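Side-chain contacts in acyl-coenzyme A oxidase 1 (Yarrowia lipolytica, PDB 5Y9D), which oxidises acyl-CoA to trans-2-enoyl-CoA with FAD as cofactor and reduces oxygen to hydrogen peroxide, in peroxisomal fatty acid beta-oxidation: residues V313-D318 and T462-N467; A375-K380 and R570-S575; K421-W426 and C564-T569. One frame throughout, in Å; residues are numbered along the deposited sequence.

From the N terminus, helix 306-334 supplies the first partner of contact 1, helix 355-391 that of contact 2 and helix 400-437 that of contact 3. Contact 1 closes first, in the loop before helix 467-486, with 143 residues between its segments. Helix 558-581 then closes contact 3 and, one turn later, contact 2, so that contact 3 lies wholly within the span of contact 2 while contact 1 crosses both. Contact 1 joins two parts of the C-alpha1 domain at the FAD site; contacts 2 and 3 fasten helix 558-581 onto that domain. Ile316 packs on Ala375, joining contacts 1 and 2, and Lys421 of contact 3 reaches Gly465 and Asn467 of contact 1.

Contact 1. Residues V313-D318 and T462-N467; sequences VSMIAD and TWEGDN. With FAD (flavin-adenine dinucleotide), chain C.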
loop_
_atom_site.group_PDB
_atom_site.type_symbol
_atom_site.label_atom_id
_atom_site.label_comp_id
_atom_site.label_asym_id
_atom_site.label_seq_id
_atom_site.Cartn_x
_atom_site.Cartn_y
_atom_site.Cartn_z
ATOM N N VAL A 313 -15.424 2.566 15.750
ATOM C CA VAL A 313 -14.956 1.888 16.956
ATOM C C VAL A 313 -14.558 0.468 16.649
ATOM O O VAL A 313 -13.487 0.000 17.061
ATOM C CB VAL A 313 -16.045 1.881 18.049
ATOM C CG1 VAL A 313 -15.780 0.807 19.101
ATOM C CG2 VAL A 313 -16.143 3.249 18.691
ATOM N N SER A 314 -15.405 -0.224 15.897
ATOM C CA SER A 314 -15.072 -1.585 15.486
ATOM C C SER A 314 -13.835 -1.611 14.577
ATOM O O SER A 314 -13.102 -2.578 14.586
ATOM C CB SER A 314 -16.262 -2.264 14.816
ATOM O OG SER A 314 -16.172 -3.664 15.002
ATOM N N MET A 315 -13.583 -0.539 13.826
ATOM C CA MET A 315 -12.347 -0.444 13.008
ATOM C C MET A 315 -11.012 -0.268 13.758
ATOM O O MET A 315 -9.939 -0.526 13.184
ATOM C CB MET A 315 -12.489 0.640 11.959
ATOM C CG MET A 315 -13.330 0.169 10.797
ATOM S SD MET A 315 -13.773 1.511 9.699
ATOM C CE MET A 315 -15.424 1.013 9.257
ATOM N N ILE A 316 -11.061 0.164 15.016
ATOM C CA ILE A 316 -9.851 0.272 15.779
ATOM C C ILE A 316 -9.396 -1.167 16.093
ATOM O O ILE A 316 -8.219 -1.480 16.021
ATOM C CB ILE A 316 -10.019 1.132 17.036
ATOM C CG1 ILE A 316 -10.506 2.539 16.687
ATOM C CG2 ILE A 316 -8.698 1.321 17.753
ATOM C CD1 ILE A 316 -11.307 3.177 17.806
ATOM N N ALA A 317 -10.336 -2.043 16.375
ATOM C CA ALA A 317 -10.032 -3.437 16.679
ATOM C C ALA A 317 -9.576 -4.182 15.443
ATOM O O ALA A 317 -8.607 -4.928 15.509
ATOM C CB ALA A 317 -11.249 -4.122 17.294
ATOM N N ASP A 318 -10.265 -4.000 14.314
ATOM C CA ASP A 318 -9.811 -4.641 13.089
ATOM C C ASP A 318 -8.355 -4.327 12.895
ATOM O O ASP A 318 -7.579 -5.222 12.649
ATOM C CB ASP A 318 -10.560 -4.190 11.835
ATOM C CG ASP A 318 -12.049 -4.369 11.928
ATOM O OD1 ASP A 318 -12.505 -5.274 12.661
ATOM O OD2 ASP A 318 -12.757 -3.576 11.258
ATOM N N THR A 462 -10.835 4.653 3.933
ATOM C CA THR A 462 -11.669 5.487 3.095
ATOM C C THR A 462 -13.116 5.558 3.526
ATOM O O THR A 462 -13.690 6.611 3.566
ATOM C CB THR A 462 -11.608 4.961 1.657
ATOM O OG1 THR A 462 -10.266 5.054 1.192
ATOM C CG2 THR A 462 -12.515 5.723 0.746
ATOM N N TRP A 463 -13.715 4.411 3.780
ATOM C CA TRP A 463 -15.131 4.329 4.093
ATOM C C TRP A 463 -15.481 4.570 5.543
ATOM O O TRP A 463 -14.645 4.483 6.407
ATOM C CB TRP A 463 -15.744 3.035 3.576
ATOM C CG TRP A 463 -15.403 1.828 4.359
ATOM C CD1 TRP A 463 -14.849 1.786 5.584
ATOM C CD2 TRP A 463 -15.586 0.473 3.956
ATOM N NE1 TRP A 463 -14.685 0.502 5.984
ATOM C CE2 TRP A 463 -15.133 -0.331 4.999
ATOM C CE3 TRP A 463 -16.103 -0.135 2.816
ATOM C CZ2 TRP A 463 -15.164 -1.715 4.934
ATOM C CZ3 TRP A 463 -16.143 -1.497 2.760
ATOM C CH2 TRP A 463 -15.676 -2.276 3.808
ATOM N N GLU A 464 -16.745 4.857 5.792
ATOM C CA GLU A 464 -17.185 5.273 7.106
ATOM C C GLU A 464 -16.350 6.451 7.629
ATOM O O GLU A 464 -15.965 6.489 8.812
ATOM C CB GLU A 464 -17.090 4.113 8.061
ATOM C CG GLU A 464 -18.038 2.977 7.775
ATOM C CD GLU A 464 -18.419 2.253 9.036
ATOM O OE1 GLU A 464 -18.112 2.803 10.128
ATOM O OE2 GLU A 464 -19.015 1.153 8.930
ATOM N N GLY A 465 -16.085 7.399 6.719
ATOM C CA GLY A 465 -15.241 8.538 6.954
ATOM C C GLY A 465 -13.893 8.379 6.288
ATOM O O GLY A 465 -13.120 7.502 6.652
ATOM N N ASP A 466 -13.618 9.235 5.311
ATOM C CA ASP A 466 -12.311 9.341 4.700
ATOM C C ASP A 466 -11.353 9.767 5.799
ATOM O O ASP A 466 -11.619 10.700 6.552
ATOM C CB ASP A 466 -12.349 10.400 3.597
ATOM C CG ASP A 466 -10.971 10.679 2.986
ATOM O OD1 ASP A 466 -10.562 9.896 2.104
ATOM O OD2 ASP A 466 -10.320 11.681 3.364
ATOM N N ASN A 467 -10.234 9.080 5.916
ATOM C CA ASN A 467 -9.346 9.320 7.072
ATOM C C ASN A 467 -8.895 10.790 7.238
ATOM O O ASN A 467 -8.937 11.327 8.346
ATOM C CB ASN A 467 -8.126 8.396 7.007
ATOM C CG ASN A 467 -8.400 7.020 7.564
ATOM O OD1 ASN A 467 -9.522 6.682 7.943
ATOM N ND2 ASN A 467 -7.351 6.213 7.645
HETATM P PA FAD C . -14.682 12.723 -1.060
HETATM O O1A FAD C . -15.139 13.077 -2.406
HETATM O O2A FAD C . -15.329 13.267 0.138
HETATM O O5B FAD C . -13.155 13.063 -0.974
HETATM C C5B FAD C . -12.240 12.931 -2.045
HETATM C C4B FAD C . -10.851 13.354 -1.594
HETATM O O4B FAD C . -10.846 14.737 -1.285
HETATM C C3B FAD C . -10.432 12.644 -0.333
HETATM O O3B FAD C . -9.074 12.268 -0.434
HETATM C C2B FAD C . -10.544 13.663 0.760
HETATM O O2B FAD C . -9.518 13.464 1.708
HETATM C C1B FAD C . -10.386 14.971 0.030
HETATM N N9A FAD C . -11.216 15.984 0.688
HETATM C C8A FAD C . -12.540 15.983 0.764
HETATM N N7A FAD C . -12.979 17.043 1.442
HETATM C C5A FAD C . -11.917 17.751 1.818
HETATM C C6A FAD C . -11.664 18.993 2.576
HETATM N N6A FAD C . -12.665 19.721 3.080
HETATM N N1A FAD C . -10.401 19.376 2.738
HETATM C C2A FAD C . -9.398 18.672 2.247
HETATM N N3A FAD C . -9.542 17.545 1.561
HETATM C C4A FAD C . -10.756 17.041 1.319
HETATM N N1 FAD C . -21.155 4.201 1.465
HETATM C C2 FAD C . -22.332 3.844 1.975
HETATM O O2 FAD C . -23.123 4.723 2.288
HETATM N N3 FAD C . -22.681 2.580 2.153
HETATM C C4 FAD C . -21.884 1.577 1.844
HETATM O O4 FAD C . -22.223 0.416 2.011
HETATM C C4X FAD C . -20.573 1.881 1.284
HETATM N N5 FAD C . -19.727 0.919 0.954
HETATM C C5X FAD C . -18.549 1.222 0.434
HETATM C C6 FAD C . -17.713 0.201 0.083
HETATM C C7 FAD C . -16.496 0.474 -0.456
HETATM C C7M FAD C . -15.595 -0.670 -0.807
HETATM C C8 FAD C . -16.089 1.881 -0.653
HETATM C C8M FAD C . -14.761 2.238 -1.237
HETATM C C9 FAD C . -16.925 2.904 -0.304
HETATM C C9A FAD C . -18.149 2.623 0.227
HETATM N N10 FAD C . -19.020 3.651 0.579
HETATM C C10 FAD C . -20.249 3.294 1.108
HETATM C "C1'" FAD C . -18.672 5.053 0.388
HETATM C "C2'" FAD C . -17.538 5.509 1.291
HETATM O "O2'" FAD C . -18.018 5.783 2.590
HETATM C "C3'" FAD C . -16.914 6.748 0.695
HETATM O "O3'" FAD C . -15.892 6.319 -0.181
HETATM C "C4'" FAD C . -16.258 7.640 1.717
HETATM O "O4'" FAD C . -17.242 8.275 2.520
HETATM C "C5'" FAD C . -15.396 8.685 1.027
HETATM O "O5'" FAD C . -16.222 9.561 0.299
HETATM P P FAD C . -15.844 10.164 -1.100
HETATM O O1P FAD C . -15.277 9.149 -1.963
HETATM O O2P FAD C . -17.046 10.896 -1.502
HETATM O O3P FAD C . -14.653 11.161 -0.849
#
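Met315, on helix 306-334, and Glu464, in the loop that leads into helix 467-486, form the closest pair of the two backbones, with their CA atoms 9.5 Å apart, and it is the long Met315 side chain that spans the distance. Its CG lies anti to the carbonyl carbon (chi1 -78°) and the chain bends only at the end, where the methyl CE touches both Trp463 and Glu464, the two contacts roughly at right angles. CE comes 3.4 Å from Trp463 NE1. It lies 3.2 Å from Glu464 CD, against the carboxylate end of an extended side chain. The sulfur SD sits 5.0 Å from the centroid of the Trp463 five-membered ring, near the plane of the indole and at its edge, a Met-aromatic contact. The benzo part of the same indole meets the flavin, Trp463 CE3 approaching FAD C6 to 3.2 Å, with C6 again at the edge. Farther along the loop, Asp466 OD2 accepts a hydrogen bond of 2.6 Å from the ribose hydroxyl O2B of FAD, while the Asp466 side chain also caps the N terminus of helix 467-486. Lys421 braces the loop through the carbonyls of Trp463 and Gly465. Glu464 is probably the proton acceptor, as in related enzymes; the loop lines the FAD pocket of an acyl-CoA oxidase and carries this glutamate, with Met315 packed against it.

Contact 2. Residues A375-K380 and R570-S575; sequences ADEAQK and RQHLIS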
loop_
_atom_site.group_PDB
_atom_site.type_symbol
_atom_site.label_atom_id
_atom_site.label_comp_id
_atom_site.label_asym_id
_atom_site.label_seq_id
_atom_site.Cartn_x
_atom_site.Cartn_y
_atom_site.Cartn_z
ATOM N N ALA A 375 -8.379 0.157 20.940
ATOM C CA ALA A 375 -9.630 -0.553 20.631
ATOM C C ALA A 375 -10.507 -0.818 21.876
ATOM O O ALA A 375 -11.703 -0.585 21.850
ATOM C CB ALA A 375 -9.311 -1.854 19.916
ATOM N N ASP A 376 -9.917 -1.267 22.981
ATOM C CA ASP A 376 -10.711 -1.559 24.190
ATOM C C ASP A 376 -11.328 -0.328 24.850
ATOM O O ASP A 376 -12.494 -0.360 25.177
ATOM C CB ASP A 376 -9.896 -2.356 25.228
ATOM C CG ASP A 376 -9.524 -3.756 24.735
ATOM O OD1 ASP A 376 -10.273 -4.311 23.904
ATOM O OD2 ASP A 376 -8.482 -4.294 25.171
ATOM N N GLU A 377 -10.577 0.755 25.038
ATOM C CA GLU A 377 -11.170 1.968 25.601
ATOM C C GLU A 377 -12.392 2.366 24.782
ATOM O O GLU A 377 -13.507 2.444 25.285
ATOM C CB GLU A 377 -10.185 3.129 25.594
ATOM C CG GLU A 377 -9.010 2.952 26.535
ATOM C CD GLU A 377 -8.014 4.099 26.451
ATOM O OE1 GLU A 377 -7.658 4.506 25.308
ATOM O OE2 GLU A 377 -7.577 4.573 27.528
ATOM N N ALA A 378 -12.161 2.570 23.499
ATOM C CA ALA A 378 -13.181 3.027 22.603
ATOM C C ALA A 378 -14.404 2.122 22.717
ATOM O O ALA A 378 -15.507 2.622 22.853
ATOM C CB ALA A 378 -12.634 3.076 21.175
ATOM N N GLN A 379 -14.181 0.802 22.722
ATOM C CA GLN A 379 -15.257 -0.216 22.822
ATOM C C GLN A 379 -16.092 -0.092 24.101
ATOM O O GLN A 379 -17.334 -0.124 24.047
ATOM C CB GLN A 379 -14.664 -1.636 22.744
ATOM C CG GLN A 379 -15.662 -2.786 22.565
ATOM C CD GLN A 379 -15.021 -4.174 22.802
ATOM O OE1 GLN A 379 -13.918 -4.486 22.298
ATOM N NE2 GLN A 379 -15.712 -5.009 23.578
ATOM N N LYS A 380 -15.404 0.025 25.235
ATOM C CA LYS A 380 -16.064 0.158 26.543
ATOM C C LYS A 380 -16.982 1.375 26.541
ATOM O O LYS A 380 -18.057 1.330 27.114
ATOM C CB LYS A 380 -15.034 0.284 27.687
ATOM C CG LYS A 380 -15.547 -0.165 29.051
ATOM C CD LYS A 380 -15.555 -1.697 29.184
ATOM C CE LYS A 380 -16.340 -2.216 30.404
ATOM N NZ LYS A 380 -16.678 -3.676 30.348
ATOM N N ARG A 570 -1.417 9.737 18.819
ATOM C CA ARG A 570 -0.261 8.914 19.159
ATOM C C ARG A 570 0.027 8.949 20.663
ATOM O O ARG A 570 0.354 7.910 21.250
ATOM C CB ARG A 570 0.984 9.266 18.365
ATOM C CG ARG A 570 2.173 8.366 18.709
ATOM C CD ARG A 570 1.886 6.884 18.374
ATOM N NE ARG A 570 2.901 6.426 17.420
ATOM C CZ ARG A 570 2.718 6.238 16.121
ATOM N NH1 ARG A 570 1.532 6.364 15.556
ATOM N NH2 ARG A 570 3.752 5.882 15.382
ATOM N N GLN A 571 -0.135 10.134 21.270
ATOM C CA GLN A 571 -0.015 10.330 22.725
ATOM C C GLN A 571 -1.083 9.539 23.499
ATOM O O GLN A 571 -0.824 8.989 24.562
ATOM C CB GLN A 571 -0.062 11.847 23.056
ATOM C CG GLN A 571 -0.098 12.221 24.534
ATOM C CD GLN A 571 -1.479 12.069 25.145
ATOM O OE1 GLN A 571 -2.505 12.252 24.474
ATOM N NE2 GLN A 571 -1.520 11.674 26.397
ATOM N N HIS A 572 -2.288 9.480 22.971
ATOM C CA HIS A 572 -3.325 8.690 23.599
ATOM C C HIS A 572 -2.993 7.194 23.661
ATOM O O HIS A 572 -3.271 6.511 24.677
ATOM C CB HIS A 572 -4.628 8.866 22.850
ATOM C CG HIS A 572 -5.826 8.416 23.619
ATOM N ND1 HIS A 572 -6.179 8.970 24.827
ATOM C CD2 HIS A 572 -6.774 7.496 23.336
ATOM C CE1 HIS A 572 -7.284 8.398 25.267
ATOM N NE2 HIS A 572 -7.669 7.505 24.377
ATOM N N LEU A 573 -2.408 6.672 22.590
ATOM C CA LEU A 573 -2.179 5.230 22.520
ATOM C C LEU A 573 -1.040 4.844 23.415
ATOM O O LEU A 573 -1.142 3.870 24.177
ATOM C CB LEU A 573 -1.898 4.762 21.108
ATOM C CG LEU A 573 -3.116 4.511 20.235
ATOM C CD1 LEU A 573 -2.611 4.107 18.846
ATOM C CD2 LEU A 573 -4.037 3.425 20.798
ATOM N N ILE A 574 0.043 5.609 23.316
ATOM C CA ILE A 574 1.205 5.420 24.186
ATOM C C ILE A 574 0.728 5.456 25.639
ATOM O O ILE A 574 1.008 4.544 26.407
ATOM C CB ILE A 574 2.305 6.487 23.901
ATOM C CG1 ILE A 574 2.983 6.179 22.561
ATOM C CG2 ILE A 574 3.306 6.599 25.067
ATOM C CD1 ILE A 574 3.861 7.307 22.058
ATOM N N SER A 575 -0.061 6.468 25.987
ATOM C CA SER A 575 -0.585 6.572 27.359
ATOM C C SER A 575 -1.471 5.417 27.736
ATOM O O SER A 575 -1.401 4.956 28.869
ATOM C CB SER A 575 -1.380 7.857 27.573
ATOM O OG SER A 575 -0.525 8.910 27.913
#
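Glu377 and His572 reach for each other from opposite directions between helix 355-391 and helix 558-581, and their polar ends are what joins these two segments. Carboxylate and imidazole planes are turned 30° apart. The oxygen OE1 of Glu377 lies 3.1 Å from His572 NE2, with the ring carbon CD2 of His572 a little farther from the same OE1, at 3.7 Å. Glu377 gets there as an extended chain that leaves the helix with CG beside the backbone N (chi1 -68°); His572 instead places its CG anti to the backbone N, which brings the ring nitrogen NE2 up to the carboxylate. The clear hydrogen bond of Glu377 OE1 is to Ser576 OG, one turn beyond His572, and it holds the carboxylate against helix 558-581. Replacing His572 by an alanine would probably leave the Glu377 carboxylate without its imidazole neighbour and open a gap between the helices at this point. A salt bridge from Asp376 to Arg580 ties the same two helices together nearby. Away from the FAD and the active site, this is polar helix-helix packing near the protein surface, joining the C-alpha1 domain to the C-terminal helical domain of the acyl-CoA oxidase fold.

Contact 3. Residues K421-W426 and C564-T569; sequences KAFTTW and CARIHT
Phe423 and Arg566 mark the place where segments 421-426 (of helix 400-437) and 564-569 (of helix 558-581) come together: their CA atoms are 7.3 Å apart, and the segment axes pass at 10.4 Å with a crossing angle of -76°, nearly perpendicular. Phe423 carries the contact from its side, its ring lodged between Ala565, Arg566 and Thr569. With chi1 at -64°, which turns CG away from the Phe423 carbonyl, the ring reaches helix 558-581 and its far end meets the backbone, CZ lying 3.3 Å from Arg566 CA. Ala565 CB stands in the plane of the ring, at its edge, 3.7 Å from Phe423 CE2. Arg566 lays its aliphatic part along another corner, with CG 3.5 Å from Phe423 CE1, before the chain bends away to a salt bridge with Asp607; its guanidinium plane is almost at right angles to the phenyl ring. Thr569 completes the site one turn on, where its OG1 is 3.4 Å from Phe423 CD2. That hydroxyl donates to Ala565 O at 2.8 Å, and the backbone N of Thr569 reaches this carbonyl from the opposite face, so that carbonyl takes two donors, and the OG1 bond holds the threonine side chain in its rotation. Around this crossing, Phe423 also packs on Cys471 of helix 467-486, while Thr424 leans on Ile316 of helix 306-334. Behind helix 558-581, Cys564 and His568 rest on helix 519-544, and from the other helix Trp426 hydrogen-bonds Gln437 of the second subunit.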
loop_
_atom_site.group_PDB
_atom_site.type_symbol
_atom_site.label_atom_id
_atom_site.label_comp_id
_atom_site.label_asym_id
_atom_site.label_seq_id
_atom_site.Cartn_x
_atom_site.Cartn_y
_atom_site.Cartn_z
ATOM N N LYS A 421 -9.706 5.921 14.586
ATOM C CA LYS A 421 -9.997 5.156 13.364
ATOM C C LYS A 421 -8.988 5.489 12.274
ATOM O O LYS A 421 -8.329 4.606 11.731
ATOM C CB LYS A 421 -11.427 5.433 12.877
ATOM C CG LYS A 421 -11.892 4.635 11.674
ATOM C CD LYS A 421 -11.448 5.228 10.346
ATOM C CE LYS A 421 -12.387 4.822 9.218
ATOM N NZ LYS A 421 -12.107 5.519 7.934
ATOM N N ALA A 422 -8.849 6.759 11.945
ATOM C CA ALA A 422 -7.967 7.099 10.855
ATOM C C ALA A 422 -6.555 6.571 11.080
ATOM O O ALA A 422 -6.005 5.863 10.247
ATOM C CB ALA A 422 -7.965 8.603 10.596
ATOM N N PHE A 423 -5.964 6.883 12.209
ATOM C CA PHE A 423 -4.551 6.544 12.391
ATOM C C PHE A 423 -4.334 5.067 12.572
ATOM O O PHE A 423 -3.365 4.518 11.982
ATOM C CB PHE A 423 -3.918 7.361 13.508
ATOM C CG PHE A 423 -3.902 8.819 13.195
ATOM C CD1 PHE A 423 -3.100 9.291 12.176
ATOM C CD2 PHE A 423 -4.733 9.707 13.861
ATOM C CE1 PHE A 423 -3.086 10.636 11.853
ATOM C CE2 PHE A 423 -4.733 11.055 13.532
ATOM C CZ PHE A 423 -3.909 11.528 12.521
ATOM N N THR A 424 -5.212 4.403 13.332
ATOM C CA THR A 424 -5.067 2.969 13.431
ATOM C C THR A 424 -5.263 2.228 12.131
ATOM O O THR A 424 -4.525 1.299 11.900
ATOM C CB THR A 424 -5.882 2.332 14.525
ATOM O OG1 THR A 424 -7.278 2.553 14.311
ATOM C CG2 THR A 424 -5.391 2.882 15.882
ATOM N N THR A 425 -6.182 2.652 11.259
ATOM C CA THR A 425 -6.343 1.986 9.950
ATOM C C THR A 425 -5.188 2.296 8.958
ATOM O O THR A 425 -4.753 1.431 8.229
ATOM C CB THR A 425 -7.718 2.267 9.299
ATOM O OG1 THR A 425 -7.903 3.683 9.029
ATOM C CG2 THR A 425 -8.806 1.744 10.213
ATOM N N TRP A 426 -4.680 3.516 8.951
ATOM C CA TRP A 426 -3.435 3.771 8.239
ATOM C C TRP A 426 -2.239 2.983 8.780
ATOM O O TRP A 426 -1.373 2.552 8.006
ATOM C CB TRP A 426 -3.063 5.237 8.285
ATOM C CG TRP A 426 -3.677 6.083 7.232
ATOM C CD1 TRP A 426 -3.989 5.732 5.969
ATOM C CD2 TRP A 426 -4.010 7.462 7.367
ATOM N NE1 TRP A 426 -4.514 6.816 5.296
ATOM C CE2 TRP A 426 -4.523 7.891 6.135
ATOM C CE3 TRP A 426 -3.912 8.378 8.418
ATOM C CZ2 TRP A 426 -4.955 9.182 5.920
ATOM C CZ3 TRP A 426 -4.313 9.676 8.198
ATOM C CH2 TRP A 426 -4.848 10.065 6.957
ATOM N N CYS A 564 -2.438 17.999 14.802
ATOM C CA CYS A 564 -2.874 17.850 16.171
ATOM C C CYS A 564 -3.521 16.500 16.411
ATOM O O CYS A 564 -3.286 15.853 17.430
ATOM C CB CYS A 564 -3.820 18.996 16.538
ATOM S SG CYS A 564 -3.014 20.615 16.390
ATOM N N ALA A 565 -4.324 16.071 15.447
ATOM C CA ALA A 565 -4.978 14.788 15.519
ATOM C C ALA A 565 -3.906 13.761 15.645
ATOM O O ALA A 565 -3.980 12.868 16.476
ATOM C CB ALA A 565 -5.796 14.535 14.266
ATOM N N ARG A 566 -2.884 13.921 14.822
ATOM C CA ARG A 566 -1.842 12.930 14.728
ATOM C C ARG A 566 -1.080 12.778 16.004
ATOM O O ARG A 566 -0.960 11.664 16.447
ATOM C CB ARG A 566 -0.840 13.233 13.605
ATOM C CG ARG A 566 -0.125 11.968 13.130
ATOM C CD ARG A 566 1.344 12.177 12.984
ATOM N NE ARG A 566 1.699 12.529 11.625
ATOM C CZ ARG A 566 2.838 13.142 11.293
ATOM N NH1 ARG A 566 3.710 13.494 12.247
ATOM N NH2 ARG A 566 3.102 13.410 10.005
ATOM N N ILE A 567 -0.526 13.875 16.555
ATOM C CA ILE A 567 0.232 13.783 17.814
ATOM C C ILE A 567 -0.640 13.338 18.991
ATOM O O ILE A 567 -0.209 12.553 19.802
ATOM C CB ILE A 567 0.920 15.088 18.272
ATOM C CG1 ILE A 567 1.434 15.923 17.112
ATOM C CG2 ILE A 567 2.097 14.766 19.190
ATOM C CD1 ILE A 567 2.408 15.179 16.227
ATOM N N HIS A 568 -1.856 13.844 19.090
ATOM C CA HIS A 568 -2.690 13.589 20.277
ATOM C C HIS A 568 -3.159 12.136 20.301
ATOM O O HIS A 568 -3.205 11.496 21.344
ATOM C CB HIS A 568 -3.904 14.524 20.274
ATOM C CG HIS A 568 -5.047 14.026 21.102
ATOM N ND1 HIS A 568 -5.068 14.120 22.473
ATOM C CD2 HIS A 568 -6.183 13.387 20.755
ATOM C CE1 HIS A 568 -6.181 13.584 22.936
ATOM N NE2 HIS A 568 -6.869 13.123 21.916
ATOM N N THR A 569 -3.532 11.637 19.132
ATOM C CA THR A 569 -3.809 10.233 18.950
ATOM C C THR A 569 -2.606 9.401 19.344
ATOM O O THR A 569 -2.757 8.448 20.142
ATOM C CB THR A 569 -4.197 9.879 17.498
ATOM O OG1 THR A 569 -5.389 10.580 17.126
ATOM C CG2 THR A 569 -4.480 8.411 17.393
#